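Local coordinates for protein endosialidase (Enterobacteria phage phi92, PDB 4HIZ) that hydrolyses alpha-2,8 and alpha-2,9 linkages inside polysialic acid chains, probably as the phage tailspike that attacks the host capsule, at residues A[85-90]-A[291-296]; A[146-151]-A[158-163]; A[186-191]-A[258-263]. One frame throughout, in Å; residues are numbered along the deposited sequence. Where two conformers were deposited one is given.

Contact 1. Residues A[85-90]-A[291-296]; sequences WTQDKT and ETHSFT. With NA (sodium ion), chain B; EDO (1,2-ethanediol), chain J.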
loop_
_atom_site.group_PDB
_atom_site.type_symbol
_atom_site.label_atom_id
_atom_site.label_comp_id
_atom_site.label_asym_id
_atom_site.label_seq_id
_atom_site.Cartn_x
_atom_site.Cartn_y
_atom_site.Cartn_z
ATOM N N TRP A 85 21.510 -5.166 7.453
ATOM C CA TRP A 85 22.507 -6.255 7.257
ATOM C C TRP A 85 22.235 -7.148 6.039
ATOM O O TRP A 85 21.985 -8.365 6.197
ATOM C CB TRP A 85 22.632 -7.145 8.536
ATOM C CG TRP A 85 22.822 -6.315 9.797
ATOM C CD1 TRP A 85 23.968 -5.668 10.218
ATOM C CD2 TRP A 85 21.820 -6.056 10.782
ATOM N NE1 TRP A 85 23.707 -4.995 11.403
ATOM C CE2 TRP A 85 22.405 -5.230 11.776
ATOM C CE3 TRP A 85 20.491 -6.477 10.943
ATOM C CZ2 TRP A 85 21.679 -4.751 12.885
ATOM C CZ3 TRP A 85 19.763 -6.000 12.060
ATOM C CH2 TRP A 85 20.382 -5.179 13.038
ATOM N N THR A 86 22.327 -6.590 4.830
ATOM C CA THR A 86 22.489 -7.491 3.679
ATOM C C THR A 86 23.856 -8.198 3.752
ATOM O O THR A 86 24.002 -9.245 3.133
ATOM C CB THR A 86 22.427 -6.761 2.342
ATOM O OG1 THR A 86 23.509 -5.828 2.293
ATOM C CG2 THR A 86 21.048 -6.005 2.183
ATOM N N GLN A 87 24.820 -7.653 4.511
ATOM C CA GLN A 87 26.182 -8.264 4.557
ATOM C C GLN A 87 26.098 -9.754 4.888
ATOM O O GLN A 87 25.330 -10.146 5.772
ATOM C CB GLN A 87 27.090 -7.560 5.598
ATOM C CG GLN A 87 26.549 -7.652 6.993
ATOM C CD GLN A 87 27.465 -6.993 8.055
ATOM O OE1 GLN A 87 26.980 -6.521 9.081
ATOM N NE2 GLN A 87 28.785 -6.995 7.816
ATOM N N ASP A 88 26.819 -10.605 4.145
ATOM C CA ASP A 88 27.222 -10.380 2.760
ATOM C C ASP A 88 26.555 -11.529 1.994
ATOM O O ASP A 88 27.166 -12.598 1.813
ATOM C CB ASP A 88 28.753 -10.419 2.590
ATOM C CG ASP A 88 29.187 -10.204 1.145
ATOM O OD1 ASP A 88 28.356 -9.697 0.333
ATOM O OD2 ASP A 88 30.355 -10.545 0.801
ATOM N N LYS A 89 25.305 -11.317 1.585
ATOM C CA LYS A 89 24.399 -12.391 1.179
ATOM C C LYS A 89 23.777 -12.208 -0.183
ATOM O O LYS A 89 23.043 -13.100 -0.634
ATOM C CB LYS A 89 23.212 -12.480 2.184
ATOM C CG LYS A 89 23.663 -12.868 3.616
ATOM C CD LYS A 89 22.458 -13.036 4.543
ATOM C CE LYS A 89 21.840 -11.629 4.929
ATOM N NZ LYS A 89 22.737 -10.901 5.978
ATOM N N THR A 90 23.992 -11.065 -0.833
ATOM C CA THR A 90 23.282 -10.862 -2.114
ATOM C C THR A 90 23.721 -11.814 -3.224
ATOM O O THR A 90 24.855 -12.300 -3.225
ATOM C CB THR A 90 23.386 -9.407 -2.631
ATOM O OG1 THR A 90 24.739 -9.096 -2.971
ATOM C CG2 THR A 90 22.815 -8.412 -1.607
ATOM N N GLU A 291 31.324 -14.496 14.056
ATOM C CA GLU A 291 30.357 -14.418 12.948
ATOM C C GLU A 291 30.851 -15.202 11.775
ATOM O O GLU A 291 32.050 -15.194 11.491
ATOM C CB GLU A 291 30.128 -12.961 12.443
ATOM C CG GLU A 291 29.359 -12.074 13.405
ATOM C CD GLU A 291 29.349 -10.603 12.995
ATOM O OE1 GLU A 291 30.237 -10.189 12.238
ATOM O OE2 GLU A 291 28.446 -9.850 13.405
ATOM N N THR A 292 29.926 -15.883 11.094
ATOM C CA THR A 292 30.137 -16.329 9.714
ATOM C C THR A 292 29.550 -15.258 8.783
ATOM O O THR A 292 28.501 -14.644 9.095
ATOM C CB THR A 292 29.493 -17.702 9.428
ATOM O OG1 THR A 292 28.091 -17.693 9.711
ATOM C CG2 THR A 292 30.146 -18.825 10.315
ATOM N N HIS A 293 30.220 -15.044 7.657
ATOM C CA HIS A 293 29.981 -13.813 6.887
ATOM C C HIS A 293 30.553 -13.966 5.500
ATOM O O HIS A 293 31.740 -14.320 5.358
ATOM C CB HIS A 293 30.648 -12.631 7.634
ATOM C CG HIS A 293 30.546 -11.302 6.930
ATOM N ND1 HIS A 293 31.472 -10.887 5.994
ATOM C CD2 HIS A 293 29.666 -10.273 7.068
ATOM C CE1 HIS A 293 31.171 -9.656 5.591
ATOM N NE2 HIS A 293 30.088 -9.262 6.238
ATOM N N SER A 294 29.716 -13.760 4.471
ATOM C CA SER A 294 30.137 -13.837 3.063
ATOM C C SER A 294 30.204 -15.296 2.578
ATOM O O SER A 294 30.341 -16.248 3.376
ATOM C CB SER A 294 31.479 -13.095 2.817
ATOM O OG SER A 294 31.623 -12.725 1.452
ATOM N N PHE A 295 30.112 -15.446 1.271
ATOM C CA PHE A 295 29.978 -16.766 0.655
ATOM C C PHE A 295 30.537 -16.649 -0.744
ATOM O O PHE A 295 30.227 -15.692 -1.471
ATOM C CB PHE A 295 28.481 -17.149 0.587
ATOM C CG PHE A 295 28.213 -18.461 -0.076
ATOM C CD1 PHE A 295 27.976 -18.514 -1.442
ATOM C CD2 PHE A 295 28.177 -19.633 0.674
ATOM C CE1 PHE A 295 27.680 -19.747 -2.085
ATOM C CE2 PHE A 295 27.901 -20.870 0.063
ATOM C CZ PHE A 295 27.651 -20.922 -1.318
ATOM N N THR A 296 31.324 -17.633 -1.184
ATOM C CA THR A 296 31.671 -17.636 -2.607
ATOM C C THR A 296 31.920 -19.067 -3.102
ATOM O O THR A 296 32.440 -19.931 -2.380
ATOM C CB THR A 296 32.904 -16.724 -2.897
ATOM O OG1 THR A 296 33.101 -16.595 -4.309
ATOM C CG2 THR A 296 34.185 -17.307 -2.276
HETATM NA NA NA B . 27.232 -11.335 -4.047
HETATM C C1 EDO J . 31.644 -14.104 -7.753
HETATM O O1 EDO J . 30.214 -13.995 -7.746
HETATM C C2 EDO J . 32.097 -15.382 -7.047
HETATM O O2 EDO J . 31.146 -15.784 -6.031
HETATM O O HOH W 1 28.679 -13.179 -0.478
HETATM O O HOH W 2 28.306 -13.486 -5.571
#
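D88 and S294 meet where the loop 85-90 is laid against strand 291-297, the first strand of a four-stranded antiparallel blade in the catalytic beta-propeller. In that fold the first strand of a blade runs next to the central axis, and the contact is accordingly buried, with strands 144-154, 347-355 and 473-480 around it.

Two side-chain hydrogen bonds carry the polar part. S294 OG donates to D88 OD2 at 2.6 Å, approaching on the anti side of the carboxylate and well out of its plane. D88 CG lies anti to the backbone N (chi1 179°), 3.5 Å from S294 OG. This group is gripped further by a salt bridge from K353 to OD2 and a hydrogen bond between OD1 and S476. Q87 NE2 donates to H293 NE2 over 3.1 Å along a bent path (139° at the hydrogen), amide and imidazole planes standing 87° apart. Q87 NE2 is also hydrogen-bonded to E349 OE1, and H293 ND1 is bonded to P350 O, consistent with H293 NE2 acting as acceptor.

Packing is lighter. D88 CB sits over one face of the H293 ring, toward its rim, 4.2 Å from the centroid in a CH-pi contact. On the backbone, S294 CA makes a CA-H...O contact of 3.5 Å with D88 O.

Within the loop, the Q87-D88 peptide is cis, and K89 curls back to tie the turn: its NZ donates to W85 O at 2.7 Å, to Q87 O, and to C148 O on the adjoining blade. At the far end of the loop, T90 O binds the sodium ion at 2.7 Å, a site shared with V477 O.

Contact 2. Residues A[146-151]-A[158-163]; sequences YHCMSM and LYAVIE. With FRU (beta-D-fructofuranose), chain G; EDO (1,2-ethanediol), chain P.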
loop_
_atom_site.group_PDB
_atom_site.type_symbol
_atom_site.label_atom_id
_atom_site.label_comp_id
_atom_site.label_asym_id
_atom_site.label_seq_id
_atom_site.Cartn_x
_atom_site.Cartn_y
_atom_site.Cartn_z
ATOM N N TYR A 146 17.454 -17.036 15.281
ATOM C CA TYR A 146 18.317 -17.192 14.121
ATOM C C TYR A 146 19.011 -15.889 13.681
ATOM O O TYR A 146 18.628 -14.799 14.132
ATOM C CB TYR A 146 17.500 -17.760 12.989
ATOM C CG TYR A 146 17.002 -19.169 13.187
ATOM C CD1 TYR A 146 17.902 -20.232 13.433
ATOM C CD2 TYR A 146 15.642 -19.454 13.085
ATOM C CE1 TYR A 146 17.442 -21.539 13.558
ATOM C CE2 TYR A 146 15.162 -20.768 13.210
ATOM C CZ TYR A 146 16.067 -21.802 13.430
ATOM O OH TYR A 146 15.593 -23.095 13.544
ATOM N N HIS A 147 20.010 -16.015 12.802
ATOM C CA HIS A 147 20.816 -14.889 12.333
ATOM C C HIS A 147 21.602 -15.410 11.120
ATOM O O HIS A 147 21.923 -16.589 11.036
ATOM C CB HIS A 147 21.786 -14.519 13.481
ATOM C CG HIS A 147 22.697 -13.367 13.204
ATOM N ND1 HIS A 147 23.960 -13.514 12.659
ATOM C CD2 HIS A 147 22.562 -12.050 13.495
ATOM C CE1 HIS A 147 24.544 -12.329 12.591
ATOM N NE2 HIS A 147 23.715 -11.424 13.091
ATOM N N CYS A 148 21.892 -14.545 10.155
ATOM C CA CYS A 148 22.647 -14.999 9.000
ATOM C C CYS A 148 23.372 -13.858 8.338
ATOM O O CYS A 148 22.753 -12.801 8.067
ATOM C CB CYS A 148 21.680 -15.649 7.982
ATOM S SG CYS A 148 22.484 -16.267 6.449
ATOM N N MET A 149 24.654 -14.057 8.051
ATOM C CA MET A 149 25.427 -13.152 7.202
ATOM C C MET A 149 26.151 -13.876 6.057
ATOM O O MET A 149 26.968 -13.265 5.355
ATOM C CB MET A 149 26.418 -12.320 8.031
ATOM C CG MET A 149 25.701 -11.299 8.951
ATOM S SD MET A 149 26.929 -10.403 9.897
ATOM C CE MET A 149 25.844 -9.188 10.675
ATOM N N SER A 150 25.865 -15.167 5.855
ATOM C CA SER A 150 26.509 -15.901 4.763
ATOM C C SER A 150 25.422 -16.675 4.035
ATOM O O SER A 150 24.770 -17.543 4.644
ATOM C CB SER A 150 27.542 -16.900 5.342
ATOM O OG SER A 150 28.147 -17.605 4.262
ATOM N N MET A 151 25.228 -16.369 2.746
ATOM C CA MET A 151 24.235 -17.053 1.922
ATOM C C MET A 151 24.619 -16.896 0.456
ATOM O O MET A 151 25.209 -15.874 0.060
ATOM C CB MET A 151 22.863 -16.355 2.117
ATOM C CG MET A 151 21.693 -17.040 1.367
ATOM S SD MET A 151 20.105 -16.181 1.666
ATOM C CE MET A 151 19.773 -16.651 3.373
ATOM N N LEU A 158 20.324 -23.257 -2.997
ATOM C CA LEU A 158 20.585 -22.187 -2.041
ATOM C C LEU A 158 21.335 -22.745 -0.837
ATOM O O LEU A 158 20.928 -23.754 -0.265
ATOM C CB LEU A 158 19.239 -21.658 -1.549
ATOM C CG LEU A 158 19.318 -20.420 -0.644
ATOM C CD1 LEU A 158 19.919 -19.177 -1.394
ATOM C CD2 LEU A 158 17.918 -20.056 -0.040
ATOM N N TYR A 159 22.403 -22.074 -0.421
ATOM C CA TYR A 159 23.109 -22.444 0.793
ATOM C C TYR A 159 23.127 -21.248 1.726
ATOM O O TYR A 159 23.314 -20.130 1.280
ATOM C CB TYR A 159 24.557 -22.856 0.468
ATOM C CG TYR A 159 24.646 -24.290 -0.001
ATOM C CD1 TYR A 159 24.719 -25.345 0.922
ATOM C CD2 TYR A 159 24.604 -24.596 -1.363
ATOM C CE1 TYR A 159 24.755 -26.698 0.477
ATOM C CE2 TYR A 159 24.652 -25.942 -1.823
ATOM C CZ TYR A 159 24.706 -26.966 -0.899
ATOM O OH TYR A 159 24.743 -28.264 -1.330
ATOM N N ALA A 160 22.951 -21.494 3.015
ATOM C CA ALA A 160 23.031 -20.411 3.982
ATOM C C ALA A 160 23.620 -20.957 5.281
ATOM O O ALA A 160 23.297 -22.088 5.684
ATOM C CB ALA A 160 21.630 -19.812 4.240
ATOM N N VAL A 161 24.452 -20.166 5.964
ATOM C CA VAL A 161 24.848 -20.577 7.297
ATOM C C VAL A 161 23.882 -19.864 8.236
ATOM O O VAL A 161 23.980 -18.643 8.443
ATOM C CB VAL A 161 26.306 -20.208 7.660
ATOM C CG1 VAL A 161 26.636 -20.689 9.103
ATOM C CG2 VAL A 161 27.263 -20.852 6.656
ATOM N N ILE A 162 22.932 -20.635 8.752
ATOM C CA ILE A 162 21.921 -20.109 9.646
ATOM C C ILE A 162 22.405 -20.324 11.063
ATOM O O ILE A 162 22.594 -21.464 11.530
ATOM C CB ILE A 162 20.564 -20.793 9.438
ATOM C CG1 ILE A 162 20.056 -20.528 8.011
ATOM C CG2 ILE A 162 19.580 -20.306 10.494
ATOM C CD1 ILE A 162 19.899 -19.007 7.641
ATOM N N GLU A 163 22.676 -19.218 11.727
ATOM C CA GLU A 163 23.239 -19.227 13.068
ATOM C C GLU A 163 22.140 -19.192 14.110
ATOM O O GLU A 163 21.098 -18.561 13.904
ATOM C CB GLU A 163 24.099 -17.975 13.236
ATOM C CG GLU A 163 25.375 -17.988 12.361
ATOM C CD GLU A 163 26.210 -16.743 12.517
ATOM O OE1 GLU A 163 25.681 -15.704 13.024
ATOM O OE2 GLU A 163 27.391 -16.784 12.094
HETATM C C1 FRU G . 16.349 -27.537 17.262
HETATM C C2 FRU G . 16.560 -27.308 15.833
HETATM C C3 FRU G . 17.429 -26.300 15.291
HETATM C C4 FRU G . 17.140 -26.327 13.842
HETATM C C5 FRU G . 15.692 -26.719 13.833
HETATM C C6 FRU G . 15.155 -27.255 12.513
HETATM O O1 FRU G . 15.398 -26.527 17.540
HETATM O O2 FRU G . 17.524 -28.424 15.618
HETATM O O3 FRU G . 18.827 -26.334 15.675
HETATM O O4 FRU G . 17.369 -25.005 13.258
HETATM O O5 FRU G . 15.536 -27.704 14.882
HETATM O O6 FRU G . 15.683 -28.522 12.278
HETATM C C1 EDO P . 23.282 -8.185 13.436
HETATM O O1 EDO P . 24.403 -8.896 13.964
HETATM C C2 EDO P . 22.369 -7.842 14.596
HETATM O O2 EDO P . 23.224 -7.270 15.596
HETATM O O HOH W 3 25.780 -16.596 8.636
#
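H147 and E163 lie side by side and point the same way, imidazole and carboxylate planes only 10° apart. ND1, on the ring edge, donates to E163 OE1 at 2.8 Å, reaching its anti side from a position tilted out of the carboxylate plane. NE2 is hydrogen-bonded to a 1,2-ethanediol oxygen. The carboxylate has further partners: R165 makes a salt bridge to OE1, and T292 probably bonds OE2. Around the Y146 ring, E163 O lies at the edge in plane, I162 CG2 approaches CD1 obliquely at 3.4 Å, and W178 packs edge-to-face. Y146 OH lies 2.6 Å from O4 of a bound beta-D-fructofuranose, a sugar also held by D138 and E176.

The backbones form an antiparallel hairpin. E163 N donates to H147 O at 2.8 Å, and V161 N to S150 O at 3.0 Å. Between these bonds the chain turns a corner at M149, where a water accepts from M149 N and donates to V161 O.

C148 CB touches I162 CD1. On the face away from S150 and V161, M151 bends at chi3 (-72°), and its CE is 3.8 Å from A160 CB. From strand 113-119, V114 packs on C148 and M151, and W116 on L158. Strand 172-181 continues the blade beyond strand 157-166, and strand 291-297 adjoins the hairpin through S150, whose OG probably bonds S294 O.

Contact 3. Residues A[186-191]-A[258-263]; sequences RRPTGG and TTWHFG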
loop_
_atom_site.group_PDB
_atom_site.type_symbol
_atom_site.label_atom_id
_atom_site.label_comp_id
_atom_site.label_asym_id
_atom_site.label_seq_id
_atom_site.Cartn_x
_atom_site.Cartn_y
_atom_site.Cartn_z
ATOM N N ARG A 186 13.264 -25.813 -16.247
ATOM C CA ARG A 186 14.027 -26.340 -17.381
ATOM C C ARG A 186 13.043 -26.821 -18.427
ATOM O O ARG A 186 11.924 -27.269 -18.079
ATOM C CB ARG A 186 14.842 -27.581 -16.952
ATOM C CG ARG A 186 15.784 -27.344 -15.809
ATOM C CD ARG A 186 17.067 -26.661 -16.263
ATOM N NE ARG A 186 18.064 -26.696 -15.174
ATOM C CZ ARG A 186 18.939 -27.693 -14.944
ATOM N NH1 ARG A 186 19.023 -28.759 -15.744
ATOM N NH2 ARG A 186 19.781 -27.617 -13.899
ATOM N N ARG A 187 13.456 -26.762 -19.696
ATOM C CA ARG A 187 12.679 -27.322 -20.792
ATOM C C ARG A 187 13.537 -28.340 -21.555
ATOM O O ARG A 187 14.128 -28.015 -22.582
ATOM C CB ARG A 187 12.260 -26.193 -21.713
ATOM C CG ARG A 187 11.246 -26.615 -22.770
ATOM C CD ARG A 187 10.886 -25.460 -23.604
ATOM N NE ARG A 187 10.112 -25.880 -24.770
ATOM C CZ ARG A 187 10.564 -25.850 -26.028
ATOM N NH1 ARG A 187 9.779 -26.241 -27.010
ATOM N NH2 ARG A 187 11.791 -25.426 -26.308
ATOM N N PRO A 188 13.637 -29.573 -21.031
ATOM C CA PRO A 188 14.555 -30.556 -21.603
ATOM C C PRO A 188 13.913 -31.313 -22.741
ATOM O O PRO A 188 12.708 -31.211 -22.947
ATOM C CB PRO A 188 14.837 -31.520 -20.419
ATOM C CG PRO A 188 14.115 -30.899 -19.207
ATOM C CD PRO A 188 13.025 -30.068 -19.791
ATOM N N THR A 189 14.726 -32.063 -23.478
ATOM C CA THR A 189 14.207 -33.009 -24.455
ATOM C C THR A 189 14.701 -34.412 -24.107
ATOM O O THR A 189 15.891 -34.618 -23.897
ATOM C CB THR A 189 14.664 -32.617 -25.873
ATOM O OG1 THR A 189 14.203 -31.282 -26.198
ATOM C CG2 THR A 189 14.160 -33.631 -26.915
ATOM N N GLY A 190 13.776 -35.369 -24.023
ATOM C CA GLY A 190 14.137 -36.746 -23.696
ATOM C C GLY A 190 14.625 -36.896 -22.271
ATOM O O GLY A 190 14.404 -36.032 -21.397
ATOM N N GLY A 191 15.285 -38.016 -22.015
ATOM C CA GLY A 191 15.869 -38.257 -20.711
ATOM C C GLY A 191 15.034 -38.947 -19.652
ATOM O O GLY A 191 15.531 -39.154 -18.529
ATOM N N THR A 258 10.893 -36.072 -27.068
ATOM C CA THR A 258 9.821 -35.251 -26.506
ATOM C C THR A 258 10.425 -34.096 -25.713
ATOM O O THR A 258 11.288 -34.306 -24.859
ATOM C CB THR A 258 8.932 -36.088 -25.573
ATOM O OG1 THR A 258 8.276 -37.120 -26.332
ATOM C CG2 THR A 258 7.900 -35.201 -24.843
ATOM N N THR A 259 9.937 -32.880 -25.992
ATOM C CA THR A 259 10.343 -31.707 -25.227
ATOM C C THR A 259 9.324 -31.496 -24.111
ATOM O O THR A 259 8.129 -31.535 -24.352
ATOM C CB THR A 259 10.483 -30.465 -26.146
ATOM O OG1 THR A 259 11.436 -30.764 -27.179
ATOM C CG2 THR A 259 11.012 -29.279 -25.356
ATOM N N TRP A 260 9.804 -31.358 -22.874
ATOM C CA TRP A 260 8.902 -31.318 -21.721
ATOM C C TRP A 260 9.297 -30.188 -20.763
ATOM O O TRP A 260 10.169 -29.384 -21.085
ATOM C CB TRP A 260 8.896 -32.703 -21.019
ATOM C CG TRP A 260 10.273 -33.297 -20.696
ATOM C CD1 TRP A 260 11.130 -33.925 -21.580
ATOM C CD2 TRP A 260 10.905 -33.380 -19.401
ATOM N NE1 TRP A 260 12.258 -34.377 -20.915
ATOM C CE2 TRP A 260 12.151 -34.045 -19.584
ATOM C CE3 TRP A 260 10.549 -32.943 -18.109
ATOM C CZ2 TRP A 260 13.020 -34.292 -18.542
ATOM C CZ3 TRP A 260 11.426 -33.177 -17.064
ATOM C CH2 TRP A 260 12.658 -33.841 -17.286
ATOM N N HIS A 261 8.645 -30.144 -19.608
ATOM C CA HIS A 261 8.826 -29.019 -18.689
ATOM C C HIS A 261 9.093 -29.532 -17.292
ATOM O O HIS A 261 8.415 -30.455 -16.825
ATOM C CB HIS A 261 7.543 -28.172 -18.630
ATOM C CG HIS A 261 7.145 -27.599 -19.949
ATOM N ND1 HIS A 261 7.819 -26.546 -20.535
ATOM C CD2 HIS A 261 6.175 -27.966 -20.824
ATOM C CE1 HIS A 261 7.265 -26.276 -21.709
ATOM N NE2 HIS A 261 6.258 -27.117 -21.905
ATOM N N PHE A 262 10.054 -28.913 -16.621
ATOM C CA PHE A 262 10.407 -29.280 -15.256
ATOM C C PHE A 262 10.537 -28.037 -14.393
ATOM O O PHE A 262 11.118 -27.039 -14.828
ATOM C CB PHE A 262 11.765 -30.008 -15.281
ATOM C CG PHE A 262 12.263 -30.415 -13.912
ATOM C CD1 PHE A 262 11.805 -31.588 -13.309
ATOM C CD2 PHE A 262 13.148 -29.606 -13.219
ATOM C CE1 PHE A 262 12.256 -31.962 -12.043
ATOM C CE2 PHE A 262 13.592 -29.961 -11.927
ATOM C CZ PHE A 262 13.148 -31.145 -11.355
ATOM N N GLY A 263 10.028 -28.112 -13.158
ATOM C CA GLY A 263 10.285 -27.041 -12.198
ATOM C C GLY A 263 10.580 -27.637 -10.831
ATOM O O GLY A 263 9.988 -28.658 -10.441
#
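W260 is held to segment 186-191 by both of its N-H groups. The indole NE1 donates to G190 O at 2.8 Å, with the oxygen in the ring plane and the bond fairly straight (156° at the hydrogen), and the backbone N donates to P188 O at 2.9 Å. The torsion chi1 of 50° places CG between the backbone N and the carbonyl carbon.

Antiparallel backbone bonds extend the pairing both ways. R186 and F262 form a hydrogen-bonded pair, R186 N to F262 O at 2.8 Å and F262 N to R186 O at 2.9 Å. Toward the other end G190 N donates to T258 O at 2.8 Å; beside it the hydroxyls of T189 and T259 are 3.0 Å apart, OG1 to OG1, in a hydrogen bond whose donor could be either.

Outside these bonds, P188 crosses the indole at about a right angle. Its CG stands over one face of the six-membered ring, 3.7 Å from the centroid, a close CH-pi contact. In one of two R187 conformers, T259 CG2 lies over the centre of a guanidinium face. F262 meets F218 edge-to-face, and H261 is bonded through ND1 to Y185 OH and packs on I499 of the second subunit.

Here the chain leaves the propeller blade for an all-beta insertion and returns from it. With a proline on its face and a carbonyl at its edge, the buried indole has its one polar atom satisfied, and the positive phi of G190 (68°) suits glycine. Of the six hydrogen bonds, four join backbone to backbone, one comes from the indole and one links two hydroxyls, so the pairing depends mainly on main-chain groups.

Contacts 1 and 2 form one continuous piece of the propeller interior, their centres 8 Å apart: T292 OG1 is 2.6 Å from E163 OE2, and S294 O is 2.7 Å from S150 OG, both probable hydrogen bonds between adjacent blades. Contact 1 reaches the sodium site, whereas contact 2 reaches the sugar pocket through Y146. Contact 3 is separate, with its nearest atoms about 12 Å from contact 2 and about 16 Å from contact 1. It lies at the foot of the insertion, where the H261 side chain is about 7 Å from a bound sialic acid. Along the chain, the loop closed by contact 1 encloses contacts 2 and 3 in series.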